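Local coordinates for protein oxidoreductase, Gfo/Idh/MocA family (Pseudomonas syringae pv. tomato, PDB 3DTY) that probably acts as a nucleotide-dependent oxidoreductase of the Gfo/Idh/MocA family and binds magnesium, at residues N127-E130 and L131-H135; F120-E123 and Q124-L128. One frame throughout, in Å; residues are numbered along the deposited sequence.

Contact 1. Residues N127-E130 and L131-H135. With MG (magnesium ion), chain F.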
loop_
_atom_site.group_PDB
_atom_site.type_symbol
_atom_site.label_atom_id
_atom_site.label_comp_id
_atom_site.label_asym_id
_atom_site.label_seq_id
_atom_site.Cartn_x
_atom_site.Cartn_y
_atom_site.Cartn_z
ATOM N N ASN A 127 27.542 30.666 -19.221
ATOM C CA ASN A 127 28.734 30.575 -20.069
ATOM C C ASN A 127 28.699 29.287 -20.884
ATOM O O ASN A 127 29.013 29.286 -22.076
ATOM C CB ASN A 127 30.025 30.580 -19.240
ATOM C CG ASN A 127 30.282 31.905 -18.561
ATOM O OD1 ASN A 127 29.689 32.921 -18.916
ATOM N ND2 ASN A 127 31.188 31.905 -17.584
ATOM N N LEU A 128 28.328 28.188 -20.233
ATOM C CA LEU A 128 28.256 26.898 -20.904
ATOM C C LEU A 128 27.161 26.935 -21.970
ATOM O O LEU A 128 27.330 26.401 -23.070
ATOM C CB LEU A 128 27.987 25.792 -19.879
ATOM C CG LEU A 128 29.050 25.632 -18.779
ATOM C CD1 LEU A 128 28.669 24.496 -17.839
ATOM C CD2 LEU A 128 30.399 25.345 -19.420
ATOM N N ARG A 129 26.044 27.580 -21.646
ATOM C CA ARG A 129 24.932 27.712 -22.585
ATOM C C ARG A 129 25.395 28.509 -23.809
ATOM O O ARG A 129 25.077 28.157 -24.948
ATOM C CB ARG A 129 23.755 28.428 -21.915
ATOM C CG ARG A 129 22.645 28.828 -22.878
ATOM C CD ARG A 129 21.600 29.694 -22.192
ATOM N NE ARG A 129 20.536 28.894 -21.615
ATOM C CZ ARG A 129 19.622 29.361 -20.771
ATOM N NH1 ARG A 129 19.649 30.635 -20.396
ATOM N NH2 ARG A 129 18.668 28.555 -20.317
ATOM N N GLU A 130 26.135 29.592 -23.566
ATOM C CA GLU A 130 26.668 30.415 -24.650
ATOM C C GLU A 130 27.565 29.554 -25.553
ATOM O O GLU A 130 27.413 29.547 -26.780
ATOM C CB GLU A 130 27.484 31.583 -24.080
ATOM C CG GLU A 130 26.671 32.807 -23.647
ATOM C CD GLU A 130 27.397 33.679 -22.611
ATOM O OE1 GLU A 130 28.642 33.807 -22.683
ATOM O OE2 GLU A 130 26.714 34.243 -21.724
ATOM N N LEU A 131 28.494 28.827 -24.941
ATOM C CA LEU A 131 29.413 27.963 -25.683
ATOM C C LEU A 131 28.678 26.848 -26.418
ATOM O O LEU A 131 29.057 26.463 -27.530
ATOM C CB LEU A 131 30.432 27.341 -24.737
ATOM C CG LEU A 131 31.478 28.301 -24.171
ATOM C CD1 LEU A 131 32.233 27.601 -23.058
ATOM C CD2 LEU A 131 32.434 28.755 -25.275
ATOM N N SER A 132 27.631 26.329 -25.788
ATOM C CA SER A 132 26.848 25.262 -26.389
ATOM C C SER A 132 26.233 25.733 -27.703
ATOM O O SER A 132 26.267 25.022 -28.703
ATOM C CB SER A 132 25.741 24.809 -25.435
ATOM O OG SER A 132 24.994 23.757 -26.017
ATOM N N HIS A 133 25.675 26.937 -27.701
ATOM C CA HIS A 133 25.068 27.460 -28.914
ATOM C C HIS A 133 26.146 27.797 -29.943
ATOM O O HIS A 133 25.989 27.521 -31.130
ATOM C CB HIS A 133 24.226 28.705 -28.603
ATOM C CG HIS A 133 23.035 28.430 -27.734
ATOM N ND1 HIS A 133 22.178 27.375 -27.958
ATOM C CD2 HIS A 133 22.549 29.084 -26.652
ATOM C CE1 HIS A 133 21.217 27.389 -27.050
ATOM N NE2 HIS A 133 21.419 28.415 -26.247
ATOM N N LYS A 134 27.249 28.372 -29.481
ATOM C CA LYS A 134 28.348 28.748 -30.364
ATOM C C LYS A 134 28.941 27.560 -31.105
ATOM O O LYS A 134 29.162 27.606 -32.318
ATOM C CB LYS A 134 29.461 29.427 -29.556
ATOM C CG LYS A 134 30.697 29.780 -30.371
ATOM C CD LYS A 134 31.789 30.357 -29.491
ATOM C CE LYS A 134 33.000 30.779 -30.309
ATOM N NZ LYS A 134 34.103 31.287 -29.438
ATOM N N HIS A 135 29.210 26.493 -30.364
ATOM C CA HIS A 135 29.807 25.301 -30.935
ATOM C C HIS A 135 28.778 24.292 -31.416
ATOM O O HIS A 135 29.133 23.216 -31.890
ATOM C CB HIS A 135 30.738 24.678 -29.899
ATOM C CG HIS A 135 31.927 25.536 -29.581
ATOM N ND1 HIS A 135 32.990 25.669 -30.438
ATOM C CD2 HIS A 135 32.186 26.332 -28.518
ATOM C CE1 HIS A 135 33.867 26.517 -29.917
ATOM N NE2 HIS A 135 33.403 26.930 -28.757
HETATM MG MG MG F . 30.061 34.934 -18.103
HETATM O O HOH W 1 29.146 35.477 -20.129
HETATM O O HOH W 2 27.993 34.486 -18.165
HETATM O O HOH W 3 29.700 36.732 -17.681
HETATM O O HOH W 4 31.833 34.994 -18.861
#
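R129 lays its aliphatic chain alongside the H133 ring, one helical turn further on. From CB the arginine swings its CG anti to its backbone N (chi1 170°), which brings CG 3.6 Å from NE2 of H133 and 3.8 Å from its CD2. CD continues outward, the chain bends at chi3, and NE, hydrogen-bonded elsewhere, stands 4.7 Å from H133 NE2 without touching it. The guanidinium settles with its plane 22° from that of the imidazole, NH2 salt-bridged to D365 of helix 364-382 and NH1 to E126 in the preceding turn. This is the C-terminal half of helix 122-134, the crossover helix of a beta-alpha-beta unit between strands 111-114 and 139-141 of the Rossmann domain. Four i to i+4 backbone bonds join 127-130 to 131-134, among them L131 N to N127 O at 2.9 Å and H133 N to R129 O at 3.1 Å. The CG of L131 rests 3.4 Å from N127 O, while its side chain and that of L128 pack on helix 98-107. On another flank OD1 of N127 binds the magnesium ion at 2.2 Å, and water 1, a ligand of the same metal, donates to OE1 of E130 at 3.1 Å.

Contact 2. Residues F120-E123 and Q124-L128; sequences FTVE and QAENL. With MG (magnesium ion), chain F.
E123 and N127 come together across one helical turn with their carboxylate and amide planes 67° apart, both reaching the same magnesium ion. CG of E123 stands opposite its backbone N (chi1 -175°), and a bend at chi2 turns the carboxylate forward along the helix, toward N127, with OE2 2.1 Å from the metal. N127 supplies OD1 as the second protein ligand; its ND2, also bonded to Y99, meets OE2 of E123 from above the carboxylate plane in an unusually short, bent hydrogen bond (2.5 Å, 138°), probably imposed by the shared metal, and its exact length carries little weight. Water 2, itself bound to the metal, donates to E123 O.

At the start of helix 122-134, the crossover helix following strand 111-114 in the Rossmann domain, T121 and Q124 cross obliquely as a capping box. T121, at the N-cap, accepts from Q124 N through OG1 at 3.1 Å, although this hydroxyl's place is less sure. In return the extended Q124 chain carries OE1 back to T121 N, a weak bond of 3.3 Å. Water 5 donates to this OE1 at 2.6 Å and accepts from F120 N. V122 and E126 instead lie alongside each other, V122 CG1 3.9 Å from E126 CG.

Two protein oxygens and four waters make a six-coordinate, largely hydrated magnesium. Its charge would polarise OE2 of E123 and OD1 of N127, 3.0 Å apart, and probably offsets their repulsion.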
loop_
_atom_site.group_PDB
_atom_site.type_symbol
_atom_site.label_atom_id
_atom_site.label_comp_id
_atom_site.label_asym_id
_atom_site.label_seq_id
_atom_site.Cartn_x
_atom_site.Cartn_y
_atom_site.Cartn_z
ATOM N N PHE A 120 28.143 25.296 -10.402
ATOM C CA PHE A 120 27.677 25.889 -9.152
ATOM C C PHE A 120 27.017 27.260 -9.239
ATOM O O PHE A 120 26.137 27.574 -8.432
ATOM C CB PHE A 120 28.826 25.959 -8.145
ATOM C CG PHE A 120 29.320 24.614 -7.693
ATOM C CD1 PHE A 120 28.435 23.550 -7.537
ATOM C CD2 PHE A 120 30.663 24.421 -7.384
ATOM C CE1 PHE A 120 28.876 22.314 -7.072
ATOM C CE2 PHE A 120 31.119 23.190 -6.917
ATOM C CZ PHE A 120 30.225 22.130 -6.763
ATOM N N THR A 121 27.424 28.076 -10.204
ATOM C CA THR A 121 26.856 29.415 -10.321
ATOM C C THR A 121 26.117 29.639 -11.637
ATOM O O THR A 121 26.441 29.033 -12.656
ATOM C CB THR A 121 27.941 30.487 -10.236
ATOM O OG1 THR A 121 28.710 30.454 -11.441
ATOM C CG2 THR A 121 28.862 30.241 -9.034
ATOM N N VAL A 122 25.129 30.527 -11.597
ATOM C CA VAL A 122 24.342 30.861 -12.779
ATOM C C VAL A 122 25.232 31.452 -13.873
ATOM O O VAL A 122 25.056 31.148 -15.056
ATOM C CB VAL A 122 23.218 31.866 -12.427
ATOM C CG1 VAL A 122 22.525 32.364 -13.698
ATOM C CG2 VAL A 122 22.205 31.199 -11.498
ATOM N N GLU A 123 26.190 32.288 -13.479
ATOM C CA GLU A 123 27.102 32.913 -14.442
ATOM C C GLU A 123 27.872 31.838 -15.215
ATOM O O GLU A 123 28.024 31.937 -16.434
ATOM C CB GLU A 123 28.073 33.861 -13.718
ATOM C CG GLU A 123 29.009 34.673 -14.624
ATOM C CD GLU A 123 30.198 33.865 -15.125
ATOM O OE1 GLU A 123 30.763 33.085 -14.329
ATOM O OE2 GLU A 123 30.583 34.018 -16.307
ATOM N N GLN A 124 28.361 30.821 -14.507
ATOM C CA GLN A 124 29.079 29.734 -15.164
ATOM C C GLN A 124 28.088 29.011 -16.074
ATOM O O GLN A 124 28.395 28.722 -17.228
ATOM C CB GLN A 124 29.653 28.748 -14.136
ATOM C CG GLN A 124 30.701 29.344 -13.219
ATOM C CD GLN A 124 31.143 28.383 -12.130
ATOM O OE1 GLN A 124 30.356 27.570 -11.642
ATOM N NE2 GLN A 124 32.401 28.485 -11.731
ATOM N N ALA A 125 26.895 28.733 -15.553
ATOM C CA ALA A 125 25.865 28.050 -16.336
ATOM C C ALA A 125 25.580 28.780 -17.652
ATOM O O ALA A 125 25.491 28.152 -18.711
ATOM C CB ALA A 125 24.594 27.941 -15.530
ATOM N N GLU A 126 25.432 30.100 -17.582
ATOM C CA GLU A 126 25.158 30.905 -18.770
ATOM C C GLU A 126 26.331 30.855 -19.745
ATOM O O GLU A 126 26.139 30.988 -20.955
ATOM C CB GLU A 126 24.870 32.358 -18.380
ATOM C CG GLU A 126 23.698 32.519 -17.431
ATOM C CD GLU A 126 22.355 32.431 -18.122
ATOM O OE1 GLU A 126 22.287 31.895 -19.247
ATOM O OE2 GLU A 126 21.357 32.893 -17.528
ATOM N N ASN A 127 27.542 30.666 -19.221
ATOM C CA ASN A 127 28.734 30.575 -20.069
ATOM C C ASN A 127 28.699 29.287 -20.884
ATOM O O ASN A 127 29.013 29.286 -22.076
ATOM C CB ASN A 127 30.025 30.580 -19.240
ATOM C CG ASN A 127 30.282 31.905 -18.561
ATOM O OD1 ASN A 127 29.689 32.921 -18.916
ATOM N ND2 ASN A 127 31.188 31.905 -17.584
ATOM N N LEU A 128 28.328 28.188 -20.233
ATOM C CA LEU A 128 28.256 26.898 -20.904
ATOM C C LEU A 128 27.161 26.935 -21.970
ATOM O O LEU A 128 27.330 26.401 -23.070
ATOM C CB LEU A 128 27.987 25.792 -19.879
ATOM C CG LEU A 128 29.050 25.632 -18.779
ATOM C CD1 LEU A 128 28.669 24.496 -17.839
ATOM C CD2 LEU A 128 30.399 25.345 -19.420
HETATM MG MG MG F . 30.061 34.934 -18.103
HETATM O O HOH W 5 30.981 25.331 -10.591
HETATM O O HOH W 2 27.993 34.486 -18.165
HETATM O O HOH W 1 29.146 35.477 -20.129
HETATM O O HOH W 3 29.700 36.732 -17.681
HETATM O O HOH W 4 31.833 34.994 -18.861
#

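Contacts 1 and 2 are successive portions of helix 122-134, sharing N127 and L128, with centres about 10 Å apart. Neither is fully core: contact 1 is partly buried, whereas contact 2 lies at the surface. The same hydrated magnesium ion belongs to both; both protein ligands lie in contact 2, one of them, N127, shared with contact 1, whose further role is second-shell. Residues 120-128 cap and open the helix, where capping and metal binding dominate; 127-135 carry regular backbone bonding to its far end, with the leucines turned to helix 98-107. Helix 364-382 borders both, taking salt-bridged R129 in contact 1 and receiving A125 and V122 in contact 2.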